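Pollen-specific leucine-rich repeat extensin-like protein 1 (Arabidopsis thaliana, PDB 6TME) probably acts in the pollen cell wall, where its leucine-rich repeat domain is likely to bind a partner protein. Local coordinates at residues L166-I171 and L189-L194; E183-D188 and G208-S213; S213-A218 and G231-L236; E238-G243 and V260-A265. All coordinates share one frame; numbering follows the deposited sequence.

Contact 1: residues L166-I171 and L189-L194; sequences LKFLDI and LDAIFL. With SO4 (sulfate ion), chain I.
Leu189 and Leu166 meet on the inner side of two parallel strands, CD2 of Leu189 lying 3.5 Å from CG of Leu166. The same Leu189 methyl also reaches CB of Leu169. Further along, Ile171 and Leu194 run side by side and point the same way. On the other side of the strands, CG of Phe168 is anti to the backbone N (chi1 -176°), and from there its ring reaches Phe193, CZ to CE2 at 3.6 Å, with the planes 51° apart. CD2 of Phe168 also rests on CB of Ala191 (3.8 Å). The backbones pair between these layers. Lys167 O accepts Asp190 N at 2.8 Å and, weakly, Ala191 N. Leu169 bonds through its N to Ala191 O and through its O to Phe193 N, and Ile171 N bonds to Phe193 O. Asp170 lays OD1 3.4 Å from CB of Phe193, while its OD2 forms a salt bridge with Arg172. At the polar edge the extended Lys167 passes CE over CB of Asp190 (3.6 Å). Its NZ bonds to the bound protein's backbone and to a sulfate ion, probably from the crystallisation liquor. An alanine at Lys167 would probably leave Asp190 CB less covered and deprive the sulfate and that backbone of their ammonium partner. Strand 144-146 flanks 168-170, and strand 214-216 flanks 191-193. Phe199 of strand 198-201 packs on Ile171 and Leu194.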
loop_
_atom_site.group_PDB
_atom_site.type_symbol
_atom_site.label_atom_id
_atom_site.label_comp_id
_atom_site.label_asym_id
_atom_site.label_seq_id
_atom_site.Cartn_x
_atom_site.Cartn_y
_atom_site.Cartn_z
ATOM N N LEU A 166 9.668 -6.478 11.191
ATOM C CA LEU A 166 9.069 -6.143 9.911
ATOM C C LEU A 166 8.501 -4.716 9.897
ATOM O O LEU A 166 7.731 -4.317 10.777
ATOM C CB LEU A 166 7.981 -7.154 9.589
ATOM C CG LEU A 166 7.223 -6.852 8.294
ATOM C CD1 LEU A 166 8.163 -6.903 7.133
ATOM C CD2 LEU A 166 6.074 -7.817 8.094
ATOM N N LYS A 167 8.884 -3.955 8.885
ATOM C CA LYS A 167 8.526 -2.559 8.742
ATOM C C LYS A 167 7.802 -2.248 7.436
ATOM O O LYS A 167 6.974 -1.338 7.402
ATOM C CB LYS A 167 9.786 -1.678 8.827
ATOM C CG LYS A 167 9.489 -0.197 8.613
ATOM C CD LYS A 167 10.628 0.693 8.981
ATOM C CE LYS A 167 10.123 2.076 9.366
ATOM N NZ LYS A 167 11.240 3.038 9.482
ATOM N N PHE A 168 8.089 -2.986 6.372
ATOM C CA PHE A 168 7.598 -2.706 5.031
ATOM C C PHE A 168 7.129 -4.028 4.460
ATOM O O PHE A 168 7.925 -4.970 4.335
ATOM C CB PHE A 168 8.702 -2.095 4.169
ATOM C CG PHE A 168 8.265 -1.673 2.786
ATOM C CD1 PHE A 168 8.075 -2.606 1.770
ATOM C CD2 PHE A 168 8.103 -0.328 2.488
ATOM C CE1 PHE A 168 7.716 -2.190 0.503
ATOM C CE2 PHE A 168 7.754 0.078 1.242
ATOM C CZ PHE A 168 7.563 -0.840 0.249
ATOM N N LEU A 169 5.841 -4.106 4.147
ATOM C CA LEU A 169 5.229 -5.293 3.570
ATOM C C LEU A 169 4.507 -4.858 2.309
ATOM O O LEU A 169 3.528 -4.106 2.389
ATOM C CB LEU A 169 4.269 -5.937 4.559
ATOM C CG LEU A 169 3.576 -7.235 4.130
ATOM C CD1 LEU A 169 4.561 -8.249 3.612
ATOM C CD2 LEU A 169 2.776 -7.828 5.293
ATOM N N ASP A 170 4.988 -5.316 1.149
ATOM C CA ASP A 170 4.320 -5.078 -0.132
ATOM C C ASP A 170 3.944 -6.402 -0.800
ATOM O O ASP A 170 4.812 -7.111 -1.310
ATOM C CB ASP A 170 5.198 -4.240 -1.056
ATOM C CG ASP A 170 4.409 -3.648 -2.225
ATOM O OD1 ASP A 170 3.355 -4.227 -2.564
ATOM O OD2 ASP A 170 4.834 -2.622 -2.810
ATOM N N ILE A 171 2.649 -6.720 -0.831
ATOM C CA ILE A 171 2.136 -7.888 -1.539
ATOM C C ILE A 171 1.180 -7.501 -2.659
ATOM O O ILE A 171 0.494 -8.362 -3.210
ATOM C CB ILE A 171 1.465 -8.879 -0.572
ATOM C CG1 ILE A 171 0.217 -8.228 0.062
ATOM C CG2 ILE A 171 2.466 -9.337 0.519
ATOM C CD1 ILE A 171 -0.611 -9.188 0.903
ATOM N N LEU A 189 4.203 -2.064 11.466
ATOM C CA LEU A 189 4.511 -1.771 10.077
ATOM C C LEU A 189 4.441 -0.268 9.830
ATOM O O LEU A 189 3.595 0.439 10.390
ATOM C CB LEU A 189 3.535 -2.511 9.152
ATOM C CG LEU A 189 3.827 -4.007 9.024
ATOM C CD1 LEU A 189 2.628 -4.725 8.470
ATOM C CD2 LEU A 189 5.002 -4.193 8.092
ATOM N N ASP A 190 5.370 0.228 9.021
ATOM C CA ASP A 190 5.285 1.591 8.522
ATOM C C ASP A 190 4.484 1.663 7.231
ATOM O O ASP A 190 3.889 2.699 6.934
ATOM C CB ASP A 190 6.698 2.155 8.301
ATOM C CG ASP A 190 6.710 3.429 7.451
ATOM O OD1 ASP A 190 6.179 4.474 7.904
ATOM O OD2 ASP A 190 7.261 3.385 6.325
ATOM N N ALA A 191 4.433 0.573 6.472
ATOM C CA ALA A 191 3.836 0.600 5.144
ATOM C C ALA A 191 3.223 -0.761 4.857
ATOM O O ALA A 191 3.890 -1.789 5.017
ATOM C CB ALA A 191 4.874 0.949 4.071
ATOM N N ILE A 192 1.957 -0.758 4.442
ATOM C CA ILE A 192 1.188 -1.963 4.148
ATOM C C ILE A 192 0.533 -1.743 2.784
ATOM O O ILE A 192 -0.395 -0.931 2.657
ATOM C CB ILE A 192 0.130 -2.256 5.231
ATOM C CG1 ILE A 192 0.739 -2.152 6.626
ATOM C CG2 ILE A 192 -0.506 -3.636 5.043
ATOM C CD1 ILE A 192 -0.273 -2.092 7.758
ATOM N N PHE A 193 1.021 -2.442 1.762
ATOM C CA PHE A 193 0.443 -2.375 0.422
ATOM C C PHE A 193 -0.280 -3.690 0.156
ATOM O O PHE A 193 0.352 -4.746 0.090
ATOM C CB PHE A 193 1.521 -2.100 -0.631
ATOM C CG PHE A 193 2.246 -0.793 -0.418
ATOM C CD1 PHE A 193 1.664 0.398 -0.789
ATOM C CD2 PHE A 193 3.507 -0.761 0.189
ATOM C CE1 PHE A 193 2.322 1.616 -0.591
ATOM C CE2 PHE A 193 4.169 0.448 0.403
ATOM C CZ PHE A 193 3.575 1.640 0.006
ATOM N N LEU A 194 -1.604 -3.627 0.027
ATOM C CA LEU A 194 -2.420 -4.802 -0.257
ATOM C C LEU A 194 -3.138 -4.700 -1.590
ATOM O O LEU A 194 -3.770 -5.671 -2.004
ATOM C CB LEU A 194 -3.463 -5.020 0.847
ATOM C CG LEU A 194 -2.990 -4.888 2.287
ATOM C CD1 LEU A 194 -4.205 -4.685 3.176
ATOM C CD2 LEU A 194 -2.184 -6.130 2.717
HETATM S S SO4 I . 13.664 1.931 12.182
HETATM O O1 SO4 I . 13.185 2.732 11.056
HETATM O O2 SO4 I . 14.871 1.194 11.800
HETATM O O3 SO4 I . 13.969 2.816 13.308
HETATM O O4 SO4 I . 12.621 0.993 12.574
#

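Contact 2: residues E183-D188 and G208-S213; sequences EIFDKD and GKSTAS. With SO4 (sulfate ion), chain N.
Lys209 lays its CB 3.7 Å from the carbonyl O of Phe185, and its CG is 4.0 Å from OD1 of Asp186. These two side chains cross at an oblique angle, and the meeting is between a methylene and a carboxylate oxygen. Ser210 follows and carries the apolar part. Its CB sits 3.6 Å from CD1 of the Phe185 ring. Its CA makes a CA-H...O contact with Phe185 O at 3.4 Å. The ring is packed on one face by CG2 of Ile184, offset toward the rim, and also touches Ile192 of strand 191-193. Thr211 is linked to the first segment through water. Its backbone N donates to the water at 2.8 Å, and the water donates to Lys187 O at 3.3 Å. Its OG1 lies between the backbone N and the carbonyl carbon (chi1 48°). There it touches CA of Asp188 at 3.5 Å and donates to a sulfate oxygen, O3, at 3.1 Å. Asp188 itself is poorly ordered. After Thr211, Ala212 packs on Ile192. No direct hydrogen bond joins the two segments. Both open on the last residues of a 3-10 segment and then lead as loops into strands 191-193 and 214-216. Such short turns, stacked one per repeat on the side away from the long sheet, are characteristic of a plant-type leucine-rich repeat solenoid.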
loop_
_atom_site.group_PDB
_atom_site.type_symbol
_atom_site.label_atom_id
_atom_site.label_comp_id
_atom_site.label_asym_id
_atom_site.label_seq_id
_atom_site.Cartn_x
_atom_site.Cartn_y
_atom_site.Cartn_z
ATOM N N GLU A 183 -4.726 -9.348 12.857
ATOM C CA GLU A 183 -3.511 -9.093 13.617
ATOM C C GLU A 183 -2.436 -8.370 12.805
ATOM O O GLU A 183 -1.480 -7.874 13.405
ATOM C CB GLU A 183 -2.971 -10.415 14.184
ATOM C CG GLU A 183 -2.733 -11.528 13.165
ATOM C CD GLU A 183 -3.943 -12.448 12.968
ATOM O OE1 GLU A 183 -5.088 -11.991 13.171
ATOM O OE2 GLU A 183 -3.744 -13.635 12.614
ATOM N N ILE A 184 -2.575 -8.269 11.473
ATOM C CA ILE A 184 -1.579 -7.562 10.663
ATOM C C ILE A 184 -1.418 -6.116 11.124
ATOM O O ILE A 184 -0.319 -5.557 11.047
ATOM C CB ILE A 184 -1.929 -7.625 9.158
ATOM C CG1 ILE A 184 -0.761 -7.128 8.306
ATOM C CG2 ILE A 184 -3.078 -6.697 8.835
ATOM C CD1 ILE A 184 0.447 -8.024 8.324
ATOM N N PHE A 185 -2.491 -5.488 11.619
ATOM C CA PHE A 185 -2.385 -4.109 12.086
ATOM C C PHE A 185 -1.804 -4.000 13.492
ATOM O O PHE A 185 -1.558 -2.875 13.953
ATOM C CB PHE A 185 -3.759 -3.417 11.975
ATOM C CG PHE A 185 -4.218 -3.285 10.553
ATOM C CD1 PHE A 185 -3.538 -2.453 9.675
ATOM C CD2 PHE A 185 -5.251 -4.062 10.063
ATOM C CE1 PHE A 185 -3.906 -2.359 8.341
ATOM C CE2 PHE A 185 -5.624 -3.973 8.734
ATOM C CZ PHE A 185 -4.944 -3.115 7.872
ATOM N N ASP A 186 -1.550 -5.135 14.166
ATOM C CA ASP A 186 -0.839 -5.133 15.446
ATOM C C ASP A 186 0.678 -5.054 15.271
ATOM O O ASP A 186 1.367 -4.583 16.180
ATOM C CB ASP A 186 -1.167 -6.390 16.264
ATOM C CG ASP A 186 -2.656 -6.582 16.500
ATOM O OD1 ASP A 186 -3.363 -5.588 16.775
ATOM O OD2 ASP A 186 -3.118 -7.742 16.397
ATOM N N LYS A 187 1.223 -5.541 14.153
ATOM C CA LYS A 187 2.648 -5.341 13.887
ATOM C C LYS A 187 2.946 -3.848 13.759
ATOM O O LYS A 187 2.071 -3.049 13.408
ATOM C CB LYS A 187 3.066 -6.055 12.600
ATOM C CG LYS A 187 2.559 -7.480 12.429
ATOM C CD LYS A 187 3.413 -8.452 13.203
ATOM C CE LYS A 187 4.788 -8.633 12.565
ATOM N NZ LYS A 187 5.774 -9.043 13.593
ATOM N N ASP A 188 4.192 -3.457 14.029
ATOM C CA ASP A 188 4.542 -2.043 13.852
ATOM C C ASP A 188 5.063 -1.775 12.431
ATOM O O ASP A 188 6.170 -1.327 12.194
ATOM C CB ASP A 188 5.504 -1.576 14.948
ATOM C CG ASP A 188 6.900 -2.196 14.866
ATOM O OD1 ASP A 188 7.687 -1.932 15.803
ATOM O OD2 ASP A 188 7.229 -2.934 13.909
ATOM N N GLY A 208 -7.280 0.492 13.739
ATOM C CA GLY A 208 -6.890 1.619 14.569
ATOM C C GLY A 208 -5.603 1.411 15.330
ATOM O O GLY A 208 -5.022 2.385 15.839
ATOM N N LYS A 209 -5.143 0.158 15.437
ATOM C CA LYS A 209 -3.879 -0.116 16.106
ATOM C C LYS A 209 -2.678 0.191 15.224
ATOM O O LYS A 209 -1.576 0.348 15.749
ATOM C CB LYS A 209 -3.812 -1.580 16.565
ATOM C CG LYS A 209 -4.848 -1.993 17.626
ATOM C CD LYS A 209 -4.509 -1.452 19.002
ATOM C CE LYS A 209 -5.430 -2.017 20.079
ATOM N NZ LYS A 209 -5.239 -1.303 21.383
ATOM N N SER A 210 -2.862 0.314 13.909
ATOM C CA SER A 210 -1.708 0.391 13.021
ATOM C C SER A 210 -0.948 1.694 13.226
ATOM O O SER A 210 -1.528 2.743 13.516
ATOM C CB SER A 210 -2.122 0.246 11.552
ATOM O OG SER A 210 -2.387 1.497 10.936
ATOM N N THR A 211 0.367 1.594 13.120
ATOM C CA THR A 211 1.297 2.706 13.129
ATOM C C THR A 211 1.760 3.053 11.726
ATOM O O THR A 211 2.724 3.798 11.565
ATOM C CB THR A 211 2.505 2.352 13.996
ATOM O OG1 THR A 211 2.974 1.044 13.631
ATOM C CG2 THR A 211 2.110 2.345 15.457
ATOM N N ALA A 212 1.106 2.509 10.710
ATOM C CA ALA A 212 1.573 2.696 9.354
ATOM C C ALA A 212 1.374 4.134 8.904
ATOM O O ALA A 212 0.347 4.759 9.191
ATOM C CB ALA A 212 0.840 1.746 8.416
ATOM N N SER A 213 2.376 4.653 8.185
ATOM C CA SER A 213 2.252 5.919 7.477
ATOM C C SER A 213 1.501 5.788 6.151
ATOM O O SER A 213 0.931 6.782 5.689
ATOM C CB SER A 213 3.639 6.532 7.245
ATOM O OG SER A 213 4.373 5.779 6.295
HETATM S S SO4 N . 6.785 2.428 12.542
HETATM O O1 SO4 N . 6.038 3.146 11.517
HETATM O O2 SO4 N . 7.363 1.231 11.942
HETATM O O3 SO4 N . 5.888 2.066 13.639
HETATM O O4 SO4 N . 7.865 3.273 13.047
HETATM O O HOH W 1 1.020 -0.563 11.509
#

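Contact 3: residues S213-A218 and G231-L236; sequences SVVTFA and GQMKNL. With NAG (2-acetamido-2-deoxy-beta-D-glucopyranose), chain G.
Val215 and Met233 cross at a slant, with only their methyl ends meeting: CG2 of Val215 is 4.0 Å from CE of Met233. The methionine chain bends at chi3 (78°), and this turn sets CE toward the strand. Leu236 approaches the same valine methyl more loosely, its CD1 being 4.4 Å from CG2. CD1 of Leu236 also lies 4.0 Å from Ser213 O. Val215 therefore points into a group of two side chains from the loop. Met233 in turn touches Ser210. At the start of the strand the meeting is mostly through backbone atoms. Ser213 CA gives a CA-H...O contact to Asn235 O at 3.2 Å, and its CB stands 3.6 Å from the same oxygen. Ser213 OG is turned to another partner, Asp190 OD1. Asn235 takes a left-handed backbone conformation. Its ND2 bonds to Thr211 O, which ties the loop to the 208-213 segment. A glycan attached elsewhere on the chain, probably at Asn259, lies against the loop: C8 of its N-acetylglucosamine is 3.6 Å from Lys234 CA. The glycan thus borders the loop, while the apolar groups face the interior. Aliphatic side chains from a strand and from the returning loop, meeting inside the coil, form the hydrophobic core typical of a leucine-rich repeat solenoid.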
loop_
_atom_site.group_PDB
_atom_site.type_symbol
_atom_site.label_atom_id
_atom_site.label_comp_id
_atom_site.label_asym_id
_atom_site.label_seq_id
_atom_site.Cartn_x
_atom_site.Cartn_y
_atom_site.Cartn_z
ATOM N N SER A 213 2.376 4.653 8.185
ATOM C CA SER A 213 2.252 5.919 7.477
ATOM C C SER A 213 1.501 5.788 6.151
ATOM O O SER A 213 0.931 6.782 5.689
ATOM C CB SER A 213 3.639 6.532 7.245
ATOM O OG SER A 213 4.373 5.779 6.295
ATOM N N VAL A 214 1.471 4.606 5.530
ATOM C CA VAL A 214 0.704 4.403 4.298
ATOM C C VAL A 214 0.077 3.017 4.325
ATOM O O VAL A 214 0.757 2.031 4.643
ATOM C CB VAL A 214 1.558 4.574 3.018
ATOM C CG1 VAL A 214 2.790 3.637 2.994
ATOM C CG2 VAL A 214 0.709 4.332 1.774
ATOM N N VAL A 215 -1.224 2.943 3.994
ATOM C CA VAL A 215 -1.957 1.686 3.844
ATOM C C VAL A 215 -2.775 1.746 2.553
ATOM O O VAL A 215 -3.545 2.691 2.353
ATOM C CB VAL A 215 -2.899 1.413 5.036
ATOM C CG1 VAL A 215 -3.526 0.050 4.870
ATOM C CG2 VAL A 215 -2.191 1.537 6.397
ATOM N N THR A 216 -2.631 0.739 1.686
ATOM C CA THR A 216 -3.463 0.633 0.494
ATOM C C THR A 216 -4.291 -0.649 0.521
ATOM O O THR A 216 -3.760 -1.739 0.795
ATOM C CB THR A 216 -2.630 0.711 -0.801
ATOM O OG1 THR A 216 -1.772 -0.434 -0.948
ATOM C CG2 THR A 216 -1.803 2.003 -0.824
ATOM N N PHE A 217 -5.603 -0.494 0.268
ATOM C CA PHE A 217 -6.572 -1.577 0.091
ATOM C C PHE A 217 -7.159 -1.602 -1.313
ATOM O O PHE A 217 -8.015 -2.454 -1.595
ATOM C CB PHE A 217 -7.768 -1.436 1.046
ATOM C CG PHE A 217 -7.427 -1.419 2.485
ATOM C CD1 PHE A 217 -7.383 -2.604 3.210
ATOM C CD2 PHE A 217 -7.208 -0.219 3.137
ATOM C CE1 PHE A 217 -7.087 -2.597 4.566
ATOM C CE2 PHE A 217 -6.899 -0.199 4.490
ATOM C CZ PHE A 217 -6.838 -1.396 5.207
ATOM N N ALA A 218 -6.785 -0.642 -2.164
ATOM C CA ALA A 218 -7.442 -0.429 -3.452
ATOM C C ALA A 218 -7.586 -1.731 -4.240
ATOM O O ALA A 218 -6.753 -2.627 -4.141
ATOM C CB ALA A 218 -6.639 0.589 -4.267
ATOM N N GLY A 231 -10.093 6.358 13.341
ATOM C CA GLY A 231 -9.615 7.594 13.929
ATOM C C GLY A 231 -8.411 7.426 14.824
ATOM O O GLY A 231 -7.707 8.406 15.087
ATOM N N GLN A 232 -8.149 6.209 15.287
ATOM C CA GLN A 232 -7.053 5.968 16.215
ATOM C C GLN A 232 -5.719 5.677 15.525
ATOM O O GLN A 232 -4.695 5.597 16.212
ATOM C CB GLN A 232 -7.421 4.823 17.169
ATOM C CG GLN A 232 -8.475 5.235 18.202
ATOM C CD GLN A 232 -9.236 4.058 18.784
ATOM O OE1 GLN A 232 -10.360 3.768 18.375
ATOM N NE2 GLN A 232 -8.634 3.388 19.761
ATOM N N MET A 233 -5.692 5.545 14.198
ATOM C CA MET A 233 -4.431 5.315 13.492
ATOM C C MET A 233 -3.459 6.462 13.733
ATOM O O MET A 233 -3.754 7.625 13.438
ATOM C CB MET A 233 -4.684 5.143 11.999
ATOM C CG MET A 233 -5.593 3.974 11.700
ATOM S SD MET A 233 -6.027 3.805 9.958
ATOM C CE MET A 233 -4.557 3.064 9.287
ATOM N N LYS A 234 -2.307 6.139 14.294
ATOM C CA LYS A 234 -1.256 7.129 14.407
ATOM C C LYS A 234 -0.343 7.039 13.190
ATOM O O LYS A 234 -0.285 6.012 12.488
ATOM C CB LYS A 234 -0.465 6.928 15.699
ATOM C CG LYS A 234 -1.129 5.986 16.687
ATOM N N ASN A 235 0.357 8.142 12.927
ATOM C CA ASN A 235 1.343 8.244 11.862
ATOM C C ASN A 235 0.733 8.196 10.466
ATOM O O ASN A 235 1.484 8.276 9.488
ATOM C CB ASN A 235 2.404 7.138 11.950
ATOM C CG ASN A 235 2.976 6.989 13.340
ATOM O OD1 ASN A 235 3.102 7.965 14.083
ATOM N ND2 ASN A 235 3.326 5.756 13.704
ATOM N N LEU A 236 -0.589 8.067 10.330
ATOM C CA LEU A 236 -1.171 7.818 9.017
ATOM C C LEU A 236 -1.079 9.064 8.131
ATOM O O LEU A 236 -1.578 10.132 8.506
ATOM C CB LEU A 236 -2.616 7.380 9.163
ATOM C CG LEU A 236 -3.287 7.092 7.822
ATOM C CD1 LEU A 236 -2.610 5.866 7.207
ATOM C CD2 LEU A 236 -4.751 6.828 8.026
HETATM C C1 NAG G . 0.592 14.107 13.733
HETATM C C2 NAG G . 0.092 13.261 14.895
HETATM C C3 NAG G . 0.416 13.947 16.212
HETATM C C4 NAG G . 1.912 14.223 16.295
HETATM C C5 NAG G . 2.400 14.978 15.057
HETATM C C6 NAG G . 3.905 15.102 15.006
HETATM C C7 NAG G . -1.824 11.790 14.455
HETATM C C8 NAG G . -0.813 10.708 14.229
HETATM N N2 NAG G . -1.333 12.994 14.781
HETATM O O4 NAG G . 2.202 14.985 17.462
HETATM O O5 NAG G . 2.004 14.298 13.852
HETATM O O6 NAG G . 4.367 15.241 13.671
HETATM O O7 NAG G . -3.033 11.581 14.353
#

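Contact 4: residues E238-G243 and V260-A265; sequences EIVFIG and VTVFDA
Ile242 and Asp264 are brought together by their first torsions. In Ile242 CG1 is anti to the carbonyl carbon (chi1 -52°), and in Asp264 CG is anti to the backbone N (chi1 -165°). The isoleucine then lies across the carboxylate, CG1 3.3 Å from OD1 and CD1 3.4 Å from OD2. The acid's polar bonds go to others: OD1 to Ser266 OG and OD2 to an aromatic side chain of the bound protein. A leucine in place of Asp264 would probably leave the Ser266 hydroxyl and that aromatic group without their carboxylate mate. On the inner side Ile239 and Phe263 lie side by side, CG2 to ring atom CD2 at 3.4 Å. The tip of this ring, CZ, meets CE2 of Phe241 at 4.1 Å, while Asp264 O stands at the edge of the Phe241 ring. Facing the partner protein, Glu238 runs CG past CB of Val262 (3.8 Å). Its OE2 accepts a bond from a water at 3.0 Å, and its OE1 bonds to the partner's backbone. Parallel backbone pairing holds the strands in register: Ile239 N to Val262 O, Asp264 N to Ile239 O, and Phe241 N to Asp264 O at 2.9 Å. Strand 214-216 adjoins 238-240, with Val214 against Glu238. Strand 286-288 follows 262-264 in the strand order. The Phe217 ring meets that of Phe241 with their planes nearly parallel.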
loop_
_atom_site.group_PDB
_atom_site.type_symbol
_atom_site.label_atom_id
_atom_site.label_comp_id
_atom_site.label_asym_id
_atom_site.label_seq_id
_atom_site.Cartn_x
_atom_site.Cartn_y
_atom_site.Cartn_z
ATOM N N GLU A 238 -1.383 8.466 4.272
ATOM C CA GLU A 238 -2.007 8.102 2.996
ATOM C C GLU A 238 -2.768 6.797 3.160
ATOM O O GLU A 238 -2.194 5.794 3.593
ATOM C CB GLU A 238 -0.964 7.972 1.869
ATOM C CG GLU A 238 -0.104 9.214 1.677
ATOM C CD GLU A 238 1.022 9.085 0.647
ATOM O OE1 GLU A 238 0.981 8.185 -0.232
ATOM O OE2 GLU A 238 1.964 9.911 0.737
ATOM N N ILE A 239 -4.057 6.808 2.826
ATOM C CA ILE A 239 -4.887 5.608 2.872
ATOM C C ILE A 239 -5.722 5.558 1.599
ATOM O O ILE A 239 -6.339 6.552 1.208
ATOM C CB ILE A 239 -5.771 5.555 4.135
ATOM C CG1 ILE A 239 -6.421 4.174 4.275
ATOM C CG2 ILE A 239 -6.835 6.681 4.163
ATOM C CD1 ILE A 239 -6.456 3.670 5.706
ATOM N N VAL A 240 -5.713 4.413 0.928
ATOM C CA VAL A 240 -6.304 4.282 -0.396
ATOM C C VAL A 240 -7.237 3.076 -0.401
ATOM O O VAL A 240 -6.792 1.949 -0.158
ATOM C CB VAL A 240 -5.223 4.146 -1.477
ATOM C CG1 VAL A 240 -5.849 4.110 -2.860
ATOM C CG2 VAL A 240 -4.225 5.310 -1.360
ATOM N N PHE A 241 -8.531 3.327 -0.662
ATOM C CA PHE A 241 -9.589 2.324 -0.720
ATOM C C PHE A 241 -10.183 2.143 -2.113
ATOM O O PHE A 241 -11.173 1.414 -2.250
ATOM C CB PHE A 241 -10.768 2.696 0.187
ATOM C CG PHE A 241 -10.455 2.799 1.638
ATOM C CD1 PHE A 241 -10.407 1.662 2.438
ATOM C CD2 PHE A 241 -10.325 4.045 2.232
ATOM C CE1 PHE A 241 -10.154 1.769 3.799
ATOM C CE2 PHE A 241 -10.076 4.164 3.582
ATOM C CZ PHE A 241 -9.994 3.028 4.374
ATOM N N ILE A 242 -9.659 2.824 -3.131
ATOM C CA ILE A 242 -10.208 2.798 -4.485
ATOM C C ILE A 242 -10.714 1.412 -4.892
ATOM O O ILE A 242 -9.956 0.435 -4.902
ATOM C CB ILE A 242 -9.162 3.276 -5.511
ATOM C CG1 ILE A 242 -8.579 4.610 -5.115
ATOM C CG2 ILE A 242 -9.782 3.389 -6.908
ATOM C CD1 ILE A 242 -7.504 5.066 -6.073
ATOM N N GLY A 243 -11.986 1.326 -5.270
ATOM C CA GLY A 243 -12.440 0.167 -6.013
ATOM C C GLY A 243 -12.627 -1.075 -5.168
ATOM O O GLY A 243 -11.962 -2.084 -5.381
ATOM N N VAL A 260 -3.201 13.214 7.698
ATOM C CA VAL A 260 -3.466 12.602 6.397
ATOM C C VAL A 260 -3.268 13.618 5.275
ATOM O O VAL A 260 -3.769 14.743 5.339
ATOM C CB VAL A 260 -4.888 12.020 6.382
ATOM C CG1 VAL A 260 -5.442 11.973 4.972
ATOM C CG2 VAL A 260 -4.883 10.627 7.006
ATOM N N THR A 261 -2.545 13.220 4.227
ATOM C CA THR A 261 -2.445 14.013 3.008
ATOM C C THR A 261 -3.237 13.444 1.840
ATOM O O THR A 261 -3.508 14.174 0.874
ATOM C CB THR A 261 -0.981 14.133 2.554
ATOM O OG1 THR A 261 -0.441 12.824 2.312
ATOM C CG2 THR A 261 -0.154 14.854 3.596
ATOM N N VAL A 262 -3.564 12.154 1.882
ATOM C CA VAL A 262 -4.195 11.458 0.776
ATOM C C VAL A 262 -5.278 10.591 1.387
ATOM O O VAL A 262 -4.973 9.633 2.108
ATOM C CB VAL A 262 -3.225 10.577 -0.030
ATOM C CG1 VAL A 262 -4.031 9.785 -1.064
ATOM C CG2 VAL A 262 -2.129 11.396 -0.705
ATOM N N PHE A 263 -6.531 10.904 1.088
ATOM C CA PHE A 263 -7.656 10.080 1.513
ATOM C C PHE A 263 -8.515 9.805 0.283
ATOM O O PHE A 263 -9.239 10.685 -0.196
ATOM C CB PHE A 263 -8.471 10.754 2.628
ATOM C CG PHE A 263 -9.459 9.817 3.272
ATOM C CD1 PHE A 263 -10.673 9.554 2.668
ATOM C CD2 PHE A 263 -9.137 9.140 4.433
ATOM C CE1 PHE A 263 -11.557 8.656 3.229
ATOM C CE2 PHE A 263 -10.016 8.236 4.994
ATOM C CZ PHE A 263 -11.225 7.997 4.398
ATOM N N ASP A 264 -8.453 8.584 -0.222
ATOM C CA ASP A 264 -9.153 8.219 -1.449
ATOM C C ASP A 264 -10.112 7.066 -1.147
ATOM O O ASP A 264 -9.678 5.947 -0.856
ATOM C CB ASP A 264 -8.151 7.868 -2.550
ATOM C CG ASP A 264 -8.789 7.837 -3.940
ATOM O OD1 ASP A 264 -9.951 7.379 -4.058
ATOM O OD2 ASP A 264 -8.121 8.256 -4.916
ATOM N N ALA A 265 -11.416 7.349 -1.202
ATOM C CA ALA A 265 -12.463 6.374 -0.923
ATOM C C ALA A 265 -13.297 6.078 -2.160
ATOM O O ALA A 265 -14.424 5.577 -2.044
ATOM C CB ALA A 265 -13.361 6.855 0.218
HETATM O O HOH W 2 2.973 12.349 2.082
#

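How the contacts relate
Contacts 1 to 4 follow successive turns of one leucine-rich repeat solenoid. Contacts 1 and 2 interleave along the chain; contacts 3 and 4 come later in series. Contacts 1 and 4 join neighbouring strands of the long parallel array, their centres about 16 Å apart. Strand 214-216 of contact 3 fills the place between strands 191-193 and 238-240, with backbone bonds to both. Contact 2 and the 231-236 loop of contact 3 lie among the loops that lead into the strands; these two contacts share Ser213 and have centres about 8 Å apart. The strand side also faces the bound protein, so regular stacking of the repeats builds the surface it meets.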